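Local coordinates for probable outer membrane protein (Pseudomonas aeruginosa, PDB 3DWO), which forms an outer-membrane beta barrel of the FadL family that probably carries long-chain fatty acids and other hydrophobic compounds across the outer membrane, at residues A306-W311 with Y333-T338; Y359-T364 with D375-F380; F230-K235 with I284-S289. All blocks are in the same frame, centred on the assembly; numbering follows the deposited sequence.

Contact 1. Residues A306-W311 with Y333-T338; sequences ATWTEW and YRNTWT. With C8E ((hydroxyethyloxy)tri(ethyloxy)octane), chain I; C8E ((hydroxyethyloxy)tri(ethyloxy)octane), chain D; C8E ((hydroxyethyloxy)tri(ethyloxy)octane), chain K.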
loop_
_atom_site.group_PDB
_atom_site.type_symbol
_atom_site.label_atom_id
_atom_site.label_comp_id
_atom_site.label_asym_id
_atom_site.label_seq_id
_atom_site.Cartn_x
_atom_site.Cartn_y
_atom_site.Cartn_z
ATOM N N ALA A 306 -8.473 -12.458 11.604
ATOM C CA ALA A 306 -7.900 -13.107 10.428
ATOM C C ALA A 306 -8.425 -12.409 9.188
ATOM O O ALA A 306 -9.633 -12.407 8.935
ATOM C CB ALA A 306 -8.284 -14.578 10.392
ATOM N N THR A 307 -7.527 -11.807 8.415
ATOM C CA THR A 307 -7.947 -11.119 7.203
ATOM C C THR A 307 -7.364 -11.765 5.955
ATOM O O THR A 307 -6.151 -11.953 5.844
ATOM C CB THR A 307 -7.550 -9.623 7.234
ATOM O OG1 THR A 307 -8.241 -8.968 8.302
ATOM C CG2 THR A 307 -7.909 -8.942 5.921
ATOM N N TRP A 308 -8.248 -12.114 5.026
ATOM C CA TRP A 308 -7.858 -12.725 3.764
ATOM C C TRP A 308 -7.949 -11.645 2.703
ATOM O O TRP A 308 -9.034 -11.144 2.418
ATOM C CB TRP A 308 -8.812 -13.864 3.401
ATOM C CG TRP A 308 -8.565 -14.464 2.044
ATOM C CD1 TRP A 308 -7.587 -15.357 1.700
ATOM C CD2 TRP A 308 -9.328 -14.228 0.855
ATOM N NE1 TRP A 308 -7.699 -15.695 0.371
ATOM C CE2 TRP A 308 -8.758 -15.015 -0.171
ATOM C CE3 TRP A 308 -10.438 -13.426 0.557
ATOM C CZ2 TRP A 308 -9.265 -15.028 -1.478
ATOM C CZ3 TRP A 308 -10.945 -13.439 -0.745
ATOM C CH2 TRP A 308 -10.355 -14.236 -1.745
ATOM N N THR A 309 -6.816 -11.278 2.120
ATOM C CA THR A 309 -6.825 -10.248 1.094
ATOM C C THR A 309 -6.646 -10.881 -0.277
ATOM O O THR A 309 -5.703 -11.643 -0.498
ATOM C CB THR A 309 -5.717 -9.225 1.353
ATOM O OG1 THR A 309 -5.876 -8.704 2.676
ATOM C CG2 THR A 309 -5.801 -8.073 0.357
ATOM N N GLU A 310 -7.562 -10.569 -1.189
ATOM C CA GLU A 310 -7.520 -11.125 -2.536
ATOM C C GLU A 310 -6.559 -10.348 -3.436
ATOM O O GLU A 310 -6.952 -9.768 -4.447
ATOM C CB GLU A 310 -8.933 -11.136 -3.133
ATOM C CG GLU A 310 -9.054 -11.940 -4.421
ATOM C CD GLU A 310 -10.498 -12.133 -4.860
ATOM O OE1 GLU A 310 -11.275 -11.151 -4.842
ATOM O OE2 GLU A 310 -10.852 -13.269 -5.234
ATOM N N TRP A 311 -5.293 -10.342 -3.045
ATOM C CA TRP A 311 -4.256 -9.646 -3.787
ATOM C C TRP A 311 -4.038 -10.266 -5.158
ATOM O O TRP A 311 -3.350 -9.697 -6.002
ATOM C CB TRP A 311 -2.936 -9.687 -3.011
ATOM C CG TRP A 311 -2.687 -8.505 -2.136
ATOM C CD1 TRP A 311 -2.588 -8.497 -0.774
ATOM C CD2 TRP A 311 -2.415 -7.164 -2.567
ATOM N NE1 TRP A 311 -2.262 -7.233 -0.328
ATOM C CE2 TRP A 311 -2.149 -6.398 -1.407
ATOM C CE3 TRP A 311 -2.367 -6.538 -3.820
ATOM C CZ2 TRP A 311 -1.836 -5.036 -1.465
ATOM C CZ3 TRP A 311 -2.056 -5.181 -3.880
ATOM C CH2 TRP A 311 -1.794 -4.444 -2.704
ATOM N N TYR A 333 0.629 -11.240 -7.993
ATOM C CA TYR A 333 0.550 -11.286 -6.536
ATOM C C TYR A 333 -0.299 -12.472 -6.092
ATOM O O TYR A 333 -1.187 -12.913 -6.818
ATOM C CB TYR A 333 -0.093 -10.004 -6.008
ATOM C CG TYR A 333 0.857 -8.852 -5.782
ATOM C CD1 TYR A 333 2.077 -8.768 -6.459
ATOM C CD2 TYR A 333 0.525 -7.832 -4.899
ATOM C CE1 TYR A 333 2.943 -7.690 -6.249
ATOM C CE2 TYR A 333 1.375 -6.754 -4.685
ATOM C CZ TYR A 333 2.581 -6.687 -5.358
ATOM O OH TYR A 333 3.423 -5.626 -5.106
ATOM N N ARG A 334 -0.033 -12.969 -4.890
ATOM C CA ARG A 334 -0.783 -14.091 -4.335
ATOM C C ARG A 334 -1.748 -13.585 -3.264
ATOM O O ARG A 334 -1.503 -12.552 -2.632
ATOM C CB ARG A 334 0.174 -15.111 -3.695
ATOM C CG ARG A 334 1.019 -14.527 -2.570
ATOM C CD ARG A 334 1.761 -15.577 -1.729
ATOM N NE ARG A 334 2.481 -14.945 -0.615
ATOM C CZ ARG A 334 3.135 -15.603 0.341
ATOM N NH1 ARG A 334 3.171 -16.932 0.341
ATOM N NH2 ARG A 334 3.752 -14.931 1.307
ATOM N N ASN A 335 -2.847 -14.307 -3.064
ATOM C CA ASN A 335 -3.797 -13.929 -2.028
ATOM C C ASN A 335 -3.039 -14.042 -0.716
ATOM O O ASN A 335 -2.073 -14.801 -0.618
ATOM C CB ASN A 335 -5.007 -14.855 -2.027
ATOM C CG ASN A 335 -5.890 -14.643 -3.230
ATOM O OD1 ASN A 335 -5.910 -13.555 -3.810
ATOM N ND2 ASN A 335 -6.639 -15.672 -3.605
ATOM N N THR A 336 -3.484 -13.317 0.302
ATOM C CA THR A 336 -2.758 -13.328 1.557
ATOM C C THR A 336 -3.605 -13.425 2.830
ATOM O O THR A 336 -4.819 -13.214 2.808
ATOM C CB THR A 336 -1.899 -12.062 1.637
ATOM O OG1 THR A 336 -0.946 -12.196 2.694
ATOM C CG2 THR A 336 -2.774 -10.856 1.903
ATOM N N TRP A 337 -2.940 -13.752 3.935
ATOM C CA TRP A 337 -3.586 -13.863 5.238
ATOM C C TRP A 337 -2.838 -12.982 6.223
ATOM O O TRP A 337 -1.631 -12.791 6.104
ATOM C CB TRP A 337 -3.550 -15.305 5.774
ATOM C CG TRP A 337 -4.564 -16.238 5.182
ATOM C CD1 TRP A 337 -4.363 -17.140 4.177
ATOM C CD2 TRP A 337 -5.943 -16.349 5.550
ATOM N NE1 TRP A 337 -5.532 -17.807 3.895
ATOM C CE2 TRP A 337 -6.518 -17.340 4.724
ATOM C CE3 TRP A 337 -6.751 -15.705 6.498
ATOM C CZ2 TRP A 337 -7.864 -17.702 4.816
ATOM C CZ3 TRP A 337 -8.087 -16.063 6.589
ATOM C CH2 TRP A 337 -8.632 -17.055 5.751
ATOM N N THR A 338 -3.563 -12.447 7.194
ATOM C CA THR A 338 -2.964 -11.626 8.228
ATOM C C THR A 338 -3.695 -11.984 9.522
ATOM O O THR A 338 -4.902 -11.784 9.652
ATOM C CB THR A 338 -3.069 -10.103 7.883
ATOM O OG1 THR A 338 -2.732 -9.312 9.032
ATOM C CG2 THR A 338 -4.444 -9.757 7.407
HETATM C C2 C8E I . -9.653 -19.254 0.607
HETATM C C3 C8E I . -10.612 -18.152 0.539
HETATM C C4 C8E I . -11.310 -18.109 1.812
HETATM C C5 C8E I . -11.535 -16.692 2.200
HETATM C C6 C8E I . -12.509 -16.608 3.273
HETATM C C7 C8E I . -11.716 -15.897 4.261
HETATM C C8 C8E I . -12.609 -15.285 5.262
HETATM O O9 C8E I . -12.214 -14.672 6.475
HETATM C C1 C8E D . 6.416 -6.076 -6.153
HETATM C C2 C8E D . 6.331 -4.791 -6.838
HETATM C C3 C8E D . 4.993 -4.387 -7.247
HETATM C C4 C8E D . 5.104 -3.054 -7.813
HETATM C C5 C8E D . 3.769 -2.407 -7.782
HETATM C C6 C8E D . 3.907 -0.967 -7.892
HETATM C C7 C8E D . 2.582 -0.624 -8.378
HETATM C C8 C8E D . 2.135 0.632 -7.729
HETATM O O9 C8E D . 1.603 1.783 -8.371
HETATM C C10 C8E D . 2.398 2.463 -9.323
HETATM C C11 C8E D . 1.559 3.603 -9.810
HETATM O O12 C8E D . 0.887 3.252 -11.032
HETATM C C13 C8E D . 1.314 3.977 -12.226
HETATM C C14 C8E D . 2.532 3.622 -13.136
HETATM O O15 C8E D . 2.646 3.445 -14.580
HETATM C C16 C8E D . 2.426 2.077 -14.979
HETATM C C17 C8E D . 3.697 1.208 -15.031
HETATM O O18 C8E D . 5.033 1.755 -15.053
HETATM C C19 C8E D . 5.537 1.995 -16.394
HETATM C C20 C8E D . 6.876 1.369 -16.935
HETATM O O21 C8E D . 8.091 2.127 -16.832
HETATM C C1 C8E K . -0.494 -19.448 6.978
HETATM C C2 C8E K . -1.783 -19.132 7.579
HETATM C C3 C8E K . -2.880 -20.008 7.166
HETATM C C4 C8E K . -4.107 -19.244 7.294
HETATM C C5 C8E K . -5.125 -20.063 7.998
HETATM C C6 C8E K . -5.763 -19.278 9.040
HETATM C C7 C8E K . -7.159 -19.554 8.747
HETATM C C8 C8E K . -8.003 -18.747 9.645
HETATM O O HOH W 1 -6.346 -9.703 10.875
HETATM O O HOH W 2 -8.876 -15.475 -5.409
#
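Thr338 O is gripped by two hydrogen bonds and one weaker contact. Thr307 N donates to Thr338 O at 2.9 Å, nearly straight at 164° and in the carbonyl plane. Water 1 donates to Thr338 O at 2.8 Å. The third is a CA-H...O contact from Ala306 CA to Thr338 O at 3.4 Å. Thr338 N donates back to Thr307 O in a more bent bond. Thr309 and Thr336 exchange a second pair of backbone bonds. On the threonine face, Thr336 CG2 sits in the crowded position between its own backbone N and carbonyl carbon. Thr336 CG2 presses on Thr309 CB at 3.4 Å, tighter than usual for two carbons. Thr336 OG1 bonds instead to Gln361 O.

The strands are antiparallel neighbours in the wall of this FadL-family beta barrel. Trp308 and Trp337 occupy the other face, which carries bound detergent. Trp308 CB lies over the Trp337 six-membered ring, 3.9 Å from its centroid. C4 of the chain K detergent covers the opposite Trp337 face, 3.7 Å from Trp337 CG. Over Trp308 lies C5 of the chain I detergent, 3.6 Å from Trp308 CD2.

Beyond the strands, the edge of Tyr333 meets the face of Trp311 in an offset edge-to-face pair, planes 61° apart. Tyr333 CD2 comes within 3.3 Å of Trp311 CE3. Asn335 ND2 donates to water 2, which donates to Glu310 OE2. Asn335 OD1 accepts from Ser312 N.

Contact 2. Residues Y359-T364 with D375-F380; sequences YDQTPT and DGDRYF. With C8E ((hydroxyethyloxy)tri(ethyloxy)octane), chain F; C8E ((hydroxyethyloxy)tri(ethyloxy)octane), chain E.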
loop_
_atom_site.group_PDB
_atom_site.type_symbol
_atom_site.label_atom_id
_atom_site.label_comp_id
_atom_site.label_asym_id
_atom_site.label_seq_id
_atom_site.Cartn_x
_atom_site.Cartn_y
_atom_site.Cartn_z
ATOM N N TYR A 359 0.748 -11.418 12.320
ATOM C CA TYR A 359 1.544 -12.028 11.271
ATOM C C TYR A 359 0.880 -11.593 9.978
ATOM O O TYR A 359 -0.314 -11.807 9.786
ATOM C CB TYR A 359 1.539 -13.548 11.398
ATOM C CG TYR A 359 2.008 -14.247 10.147
ATOM C CD1 TYR A 359 1.112 -14.956 9.348
ATOM C CD2 TYR A 359 3.335 -14.163 9.733
ATOM C CE1 TYR A 359 1.521 -15.562 8.167
ATOM C CE2 TYR A 359 3.757 -14.768 8.547
ATOM C CZ TYR A 359 2.842 -15.462 7.770
ATOM O OH TYR A 359 3.238 -16.045 6.586
ATOM N N ASP A 360 1.658 -10.979 9.095
ATOM C CA ASP A 360 1.127 -10.466 7.843
ATOM C C ASP A 360 1.919 -10.955 6.631
ATOM O O ASP A 360 3.082 -10.600 6.461
ATOM C CB ASP A 360 1.134 -8.938 7.918
ATOM C CG ASP A 360 0.342 -8.290 6.811
ATOM O OD1 ASP A 360 -0.766 -8.773 6.497
ATOM O OD2 ASP A 360 0.826 -7.279 6.268
ATOM N N GLN A 361 1.279 -11.767 5.790
ATOM C CA GLN A 361 1.935 -12.309 4.600
ATOM C C GLN A 361 2.048 -11.298 3.475
ATOM O O GLN A 361 1.115 -10.546 3.211
ATOM C CB GLN A 361 1.169 -13.505 4.037
ATOM C CG GLN A 361 1.085 -14.717 4.911
ATOM C CD GLN A 361 0.411 -15.857 4.183
ATOM O OE1 GLN A 361 -0.603 -15.662 3.513
ATOM N NE2 GLN A 361 0.968 -17.056 4.309
ATOM N N THR A 362 3.189 -11.307 2.794
ATOM C CA THR A 362 3.392 -10.411 1.670
ATOM C C THR A 362 2.775 -11.070 0.444
ATOM O O THR A 362 2.833 -12.290 0.298
ATOM C CB THR A 362 4.883 -10.189 1.390
ATOM O OG1 THR A 362 5.026 -9.317 0.263
ATOM C CG2 THR A 362 5.579 -11.523 1.086
ATOM N N PRO A 363 2.151 -10.275 -0.440
ATOM C CA PRO A 363 1.535 -10.820 -1.654
ATOM C C PRO A 363 2.559 -10.949 -2.784
ATOM O O PRO A 363 2.274 -11.529 -3.835
ATOM C CB PRO A 363 0.446 -9.801 -1.972
ATOM C CG PRO A 363 1.090 -8.518 -1.554
ATOM C CD PRO A 363 1.719 -8.881 -0.219
ATOM N N THR A 364 3.750 -10.401 -2.566
ATOM C CA THR A 364 4.802 -10.469 -3.576
ATOM C C THR A 364 5.405 -11.868 -3.571
ATOM O O THR A 364 5.229 -12.621 -2.617
ATOM C CB THR A 364 5.931 -9.452 -3.282
ATOM O OG1 THR A 364 6.550 -9.771 -2.027
ATOM C CG2 THR A 364 5.366 -8.021 -3.211
ATOM N N ASP A 375 8.796 -6.062 -0.368
ATOM C CA ASP A 375 8.497 -6.528 0.983
ATOM C C ASP A 375 8.411 -8.041 1.138
ATOM O O ASP A 375 8.463 -8.794 0.164
ATOM C CB ASP A 375 7.222 -5.855 1.534
ATOM C CG ASP A 375 5.957 -6.524 1.074
ATOM O OD1 ASP A 375 5.882 -6.895 -0.115
ATOM O OD2 ASP A 375 5.030 -6.663 1.902
ATOM N N GLY A 376 8.317 -8.470 2.389
ATOM C CA GLY A 376 8.226 -9.880 2.705
ATOM C C GLY A 376 7.271 -10.012 3.868
ATOM O O GLY A 376 6.701 -9.009 4.320
ATOM N N ASP A 377 7.076 -11.234 4.350
ATOM C CA ASP A 377 6.176 -11.451 5.473
ATOM C C ASP A 377 6.610 -10.548 6.626
ATOM O O ASP A 377 7.803 -10.316 6.813
ATOM C CB ASP A 377 6.216 -12.919 5.902
ATOM C CG ASP A 377 5.677 -13.853 4.834
ATOM O OD1 ASP A 377 4.956 -13.372 3.933
ATOM O OD2 ASP A 377 5.956 -15.069 4.903
ATOM N N ARG A 378 5.650 -10.025 7.385
ATOM C CA ARG A 378 5.983 -9.153 8.510
ATOM C C ARG A 378 5.416 -9.658 9.826
ATOM O O ARG A 378 4.393 -10.344 9.863
ATOM C CB ARG A 378 5.431 -7.731 8.326
ATOM C CG ARG A 378 5.683 -7.045 6.999
ATOM C CD ARG A 378 4.630 -7.416 5.975
ATOM N NE ARG A 378 4.667 -6.516 4.826
ATOM C CZ ARG A 378 4.223 -5.264 4.847
ATOM N NH1 ARG A 378 3.701 -4.761 5.957
ATOM N NH2 ARG A 378 4.306 -4.508 3.760
ATOM N N TYR A 379 6.101 -9.312 10.909
ATOM C CA TYR A 379 5.639 -9.635 12.246
ATOM C C TYR A 379 5.383 -8.258 12.849
ATOM O O TYR A 379 6.244 -7.381 12.780
ATOM C CB TYR A 379 6.711 -10.353 13.069
ATOM C CG TYR A 379 6.663 -11.862 13.004
ATOM C CD1 TYR A 379 5.448 -12.545 12.990
ATOM C CD2 TYR A 379 7.838 -12.610 13.006
ATOM C CE1 TYR A 379 5.405 -13.936 12.976
ATOM C CE2 TYR A 379 7.810 -14.000 12.995
ATOM C CZ TYR A 379 6.592 -14.655 12.978
ATOM O OH TYR A 379 6.570 -16.031 12.958
ATOM N N PHE A 380 4.201 -8.057 13.414
ATOM C CA PHE A 380 3.867 -6.776 14.023
ATOM C C PHE A 380 3.838 -6.911 15.543
ATOM O O PHE A 380 3.246 -7.855 16.078
ATOM C CB PHE A 380 2.457 -6.186 13.716
ATOM C CG PHE A 380 2.288 -5.636 12.399
ATOM C CD1 PHE A 380 1.713 -4.379 12.237
ATOM C CD2 PHE A 380 2.580 -6.388 11.264
ATOM C CE1 PHE A 380 1.433 -3.876 10.963
ATOM C CE2 PHE A 380 2.303 -5.893 9.986
ATOM C CZ PHE A 380 1.727 -4.634 9.837
HETATM C C2 C8E F . 11.170 -10.566 15.610
HETATM C C3 C8E F . 11.763 -11.732 14.954
HETATM C C4 C8E F . 12.353 -11.272 13.701
HETATM C C5 C8E F . 11.905 -12.170 12.590
HETATM C C6 C8E F . 11.870 -11.468 11.307
HETATM C C7 C8E F . 10.433 -11.256 11.147
HETATM C C8 C8E F . 10.002 -11.570 9.760
HETATM O O9 C8E F . 8.826 -12.279 9.381
HETATM C C10 C8E F . 8.663 -13.614 9.825
HETATM C C11 C8E F . 7.338 -14.079 9.290
HETATM C C1 C8E E . 2.465 8.815 1.189
HETATM C C2 C8E E . 3.042 7.484 1.310
HETATM C C3 C8E E . 2.099 6.455 1.738
HETATM C C4 C8E E . 2.266 6.277 3.170
HETATM C C5 C8E E . 2.289 4.830 3.469
HETATM C C6 C8E E . 1.998 4.613 4.869
HETATM C C7 C8E E . 2.325 3.207 4.978
HETATM C C8 C8E E . 3.086 3.013 6.218
HETATM O O9 C8E E . 3.249 1.812 6.941
HETATM C C10 C8E E . 2.118 1.147 7.465
HETATM C C11 C8E E . 2.677 -0.065 8.143
HETATM O O12 C8E E . 3.447 -0.863 7.222
HETATM C C13 C8E E . 4.310 -1.861 7.836
HETATM C C14 C8E E . 5.671 -2.377 7.268
HETATM O O15 C8E E . 6.843 -1.660 6.785
HETATM C C16 C8E E . 6.742 -1.402 5.369
HETATM C C17 C8E E . 7.335 -2.502 4.475
HETATM O O18 C8E E . 8.571 -2.345 3.750
HETATM C C19 C8E E . 8.365 -1.799 2.416
HETATM C C20 C8E E . 8.642 -2.604 1.095
HETATM O O21 C8E E . 7.526 -3.107 0.354
#
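Neighbouring antiparallel strands of the outer-membrane barrel meet here, just where each borders the loop that joins them. Backbone bonds pair Asp360 with Arg378. Asp360 N donates to Arg378 O at 2.9 Å, and Arg378 N donates back to Asp360 O at 2.8 Å. Both are nearly straight and lie in the carbonyl planes.

Side-chain hydrogen bonds take over past the strand ends. Asp377 OD1 accepts from Thr362 N at 2.9 Å through its anti lone pair. Thr362 OG1 stands anti to its backbone N (chi1 179°) and donates to Asp375 OD1 at 2.6 Å, from above the carboxylate plane. The same OG1 accepts from Thr364 N, making an ST turn.

Charges gather around Arg378. Arg378 NE and NH2 grip Asp375 OD2 side-on, with Arg378 NH2 2.9 Å from Asp375 OD2. Asp360 OD2 lies 3.8 Å from Arg378 NH1, well out of the guanidinium plane. This long salt bridge is electrostatic only. Ala1 N makes weak hydrogen bonds to both aspartates, Asp360 OD2 and Asp375 OD2.

Aromatic contacts lie on the face opposite Asp360 and Arg378, where Tyr359 and Tyr379 cross obliquely. C11 of detergent F lies over one face of Tyr379 and at the edge of Tyr359, 3.7 Å from Tyr359 CE2.

Contact 3. Residues F230-K235 with I284-S289; sequences FAYHAK and IPAYAS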
loop_
_atom_site.group_PDB
_atom_site.type_symbol
_atom_site.label_atom_id
_atom_site.label_comp_id
_atom_site.label_asym_id
_atom_site.label_seq_id
_atom_site.Cartn_x
_atom_site.Cartn_y
_atom_site.Cartn_z
ATOM N N PHE A 230 -17.883 -10.493 10.758
ATOM C CA PHE A 230 -17.433 -10.817 9.423
ATOM C C PHE A 230 -17.596 -9.552 8.600
ATOM O O PHE A 230 -18.677 -8.957 8.564
ATOM C CB PHE A 230 -18.271 -11.928 8.802
ATOM C CG PHE A 230 -17.817 -12.308 7.429
ATOM C CD1 PHE A 230 -16.656 -13.051 7.253
ATOM C CD2 PHE A 230 -18.509 -11.866 6.307
ATOM C CE1 PHE A 230 -16.187 -13.349 5.977
ATOM C CE2 PHE A 230 -18.049 -12.157 5.025
ATOM C CZ PHE A 230 -16.886 -12.899 4.860
ATOM N N ALA A 231 -16.520 -9.137 7.945
ATOM C CA ALA A 231 -16.560 -7.934 7.133
ATOM C C ALA A 231 -16.007 -8.215 5.750
ATOM O O ALA A 231 -15.028 -8.948 5.592
ATOM C CB ALA A 231 -15.756 -6.821 7.805
ATOM N N TYR A 232 -16.644 -7.635 4.743
ATOM C CA TYR A 232 -16.188 -7.816 3.381
ATOM C C TYR A 232 -16.092 -6.487 2.650
ATOM O O TYR A 232 -17.041 -5.697 2.637
ATOM C CB TYR A 232 -17.127 -8.739 2.610
ATOM C CG TYR A 232 -16.649 -9.004 1.202
ATOM C CD1 TYR A 232 -15.588 -9.874 0.961
ATOM C CD2 TYR A 232 -17.227 -8.351 0.113
ATOM C CE1 TYR A 232 -15.112 -10.090 -0.334
ATOM C CE2 TYR A 232 -16.758 -8.560 -1.184
ATOM C CZ TYR A 232 -15.700 -9.430 -1.395
ATOM O OH TYR A 232 -15.230 -9.642 -2.669
ATOM N N HIS A 233 -14.929 -6.244 2.055
ATOM C CA HIS A 233 -14.685 -5.036 1.278
ATOM C C HIS A 233 -14.446 -5.499 -0.149
ATOM O O HIS A 233 -13.482 -6.213 -0.428
ATOM C CB HIS A 233 -13.467 -4.276 1.815
ATOM C CG HIS A 233 -13.739 -3.527 3.083
ATOM N ND1 HIS A 233 -13.968 -4.158 4.287
ATOM C CD2 HIS A 233 -13.863 -2.200 3.324
ATOM C CE1 HIS A 233 -14.221 -3.252 5.216
ATOM N NE2 HIS A 233 -14.165 -2.057 4.658
ATOM N N ALA A 234 -15.342 -5.112 -1.049
ATOM C CA ALA A 234 -15.230 -5.522 -2.437
ATOM C C ALA A 234 -14.076 -4.814 -3.130
ATOM O O ALA A 234 -13.655 -3.736 -2.712
ATOM C CB ALA A 234 -16.548 -5.241 -3.177
ATOM N N LYS A 235 -13.561 -5.435 -4.184
ATOM C CA LYS A 235 -12.474 -4.846 -4.953
ATOM C C LYS A 235 -12.977 -3.539 -5.543
ATOM O O LYS A 235 -14.141 -3.436 -5.939
ATOM C CB LYS A 235 -12.049 -5.781 -6.088
ATOM C CG LYS A 235 -11.026 -5.168 -7.027
ATOM C CD LYS A 235 -10.441 -6.207 -7.952
ATOM C CE LYS A 235 -11.491 -6.772 -8.883
ATOM N NZ LYS A 235 -10.936 -7.908 -9.658
ATOM N N ILE A 284 -8.088 -1.653 -6.220
ATOM C CA ILE A 284 -7.834 -1.869 -4.805
ATOM C C ILE A 284 -8.405 -3.256 -4.520
ATOM O O ILE A 284 -9.603 -3.488 -4.673
ATOM C CB ILE A 284 -8.542 -0.804 -3.950
ATOM C CG1 ILE A 284 -8.089 0.587 -4.403
ATOM C CG2 ILE A 284 -8.206 -1.003 -2.474
ATOM C CD1 ILE A 284 -8.743 1.731 -3.653
ATOM N N PRO A 285 -7.550 -4.199 -4.105
ATOM C CA PRO A 285 -7.972 -5.570 -3.813
ATOM C C PRO A 285 -9.081 -5.756 -2.785
ATOM O O PRO A 285 -9.187 -5.013 -1.813
ATOM C CB PRO A 285 -6.668 -6.251 -3.395
ATOM C CG PRO A 285 -5.896 -5.135 -2.782
ATOM C CD PRO A 285 -6.140 -3.995 -3.730
ATOM N N ALA A 286 -9.911 -6.765 -3.028
ATOM C CA ALA A 286 -11.006 -7.107 -2.138
ATOM C C ALA A 286 -10.404 -7.854 -0.961
ATOM O O ALA A 286 -9.344 -8.463 -1.085
ATOM C CB ALA A 286 -12.009 -8.008 -2.859
ATOM N N TYR A 287 -11.064 -7.790 0.187
ATOM C CA TYR A 287 -10.586 -8.514 1.347
ATOM C C TYR A 287 -11.718 -8.766 2.324
ATOM O O TYR A 287 -12.719 -8.053 2.326
ATOM C CB TYR A 287 -9.443 -7.764 2.043
ATOM C CG TYR A 287 -9.798 -6.403 2.595
ATOM C CD1 TYR A 287 -9.714 -5.263 1.798
ATOM C CD2 TYR A 287 -10.168 -6.252 3.931
ATOM C CE1 TYR A 287 -9.979 -4.001 2.319
ATOM C CE2 TYR A 287 -10.439 -4.998 4.463
ATOM C CZ TYR A 287 -10.339 -3.873 3.652
ATOM O OH TYR A 287 -10.575 -2.623 4.181
ATOM N N ALA A 288 -11.554 -9.798 3.141
ATOM C CA ALA A 288 -12.551 -10.174 4.130
ATOM C C ALA A 288 -11.840 -10.435 5.445
ATOM O O ALA A 288 -10.733 -10.970 5.461
ATOM C CB ALA A 288 -13.290 -11.433 3.673
ATOM N N SER A 289 -12.472 -10.057 6.546
ATOM C CA SER A 289 -11.868 -10.271 7.852
ATOM C C SER A 289 -12.854 -10.857 8.850
ATOM O O SER A 289 -14.031 -10.495 8.876
ATOM C CB SER A 289 -11.291 -8.957 8.391
ATOM O OG SER A 289 -12.247 -7.915 8.326
HETATM O O HOH W 3 -11.289 -3.073 -1.061
#
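His233 and Tyr287 make the tight part of this contact. The two side chains run side by side from one hydrogen-bonded pair. Their ring planes are only 4° apart but slid, so the rings barely overlap. The slide puts Tyr287 OH over the centre of the imidazole, 3.4 Å from His233 CD2. In return His233 CB lies over the Tyr287 face, 3.7 Å from the ring centroid, as a CH-pi contact. Tyr287 CG takes the crowded position between its backbone N and carbonyl carbon (chi1 62°), which carries the ring alongside His233. Phe215 stacks on His233 and Phe31 meets it edge-to-face, so the imidazole is buried among aromatic rings.

The backbone beneath is equally firm. His233 N donates to Tyr287 O at 2.9 Å, at 175° and nearly along the C=O axis. Tyr287 N returns a bond to His233 O. Ala231 and Ser289 form a second such pair. These are antiparallel neighbours in the barrel wall, although strand 275-281 and two short helices lie between them in the chain.

The other face is looser and more exposed. Phe230 and Tyr232 both hold CG anti to the backbone N and reach along the small side chains opposite. Phe230 CZ is 4.1 Å from Ala288 CB. Ala288 CB meets the Tyr232 ring at its edge, 3.9 Å from Tyr232 CD1, and Tyr232 OH approaches Ala286 CB at 3.6 Å. Past the strand end, exposed Lys235 lays CG against Ile284 O at 3.2 Å before its chain leads away. Water 3 donates to both Ala234 O and Pro285 O.

Contact 3 comes first in the chain. It closes a long excursion, residues 236-283, which holds the rest of strand 226-248, two short helices and strand 275-281. Contact 1 then closes 312-332, with the small hairpin of strands 316-321 and 324-330. Contact 2 closes the ten-residue loop 365-374, which has neither helix nor strand. The three lie in series; none nests or crosses. Pairing of strands 287-295 and 300-309 joins contact 3 to contact 1, with Glu310 N bonding to Ala286 O. Strands 336-346 and 351-360 join contact 1 to contact 2. Contacts 2 and 3 do not touch. The N-terminal residues pass all three: Ala1 reaches contact 2, Phe3 contact 1, and Met4 contacts 1 and 3.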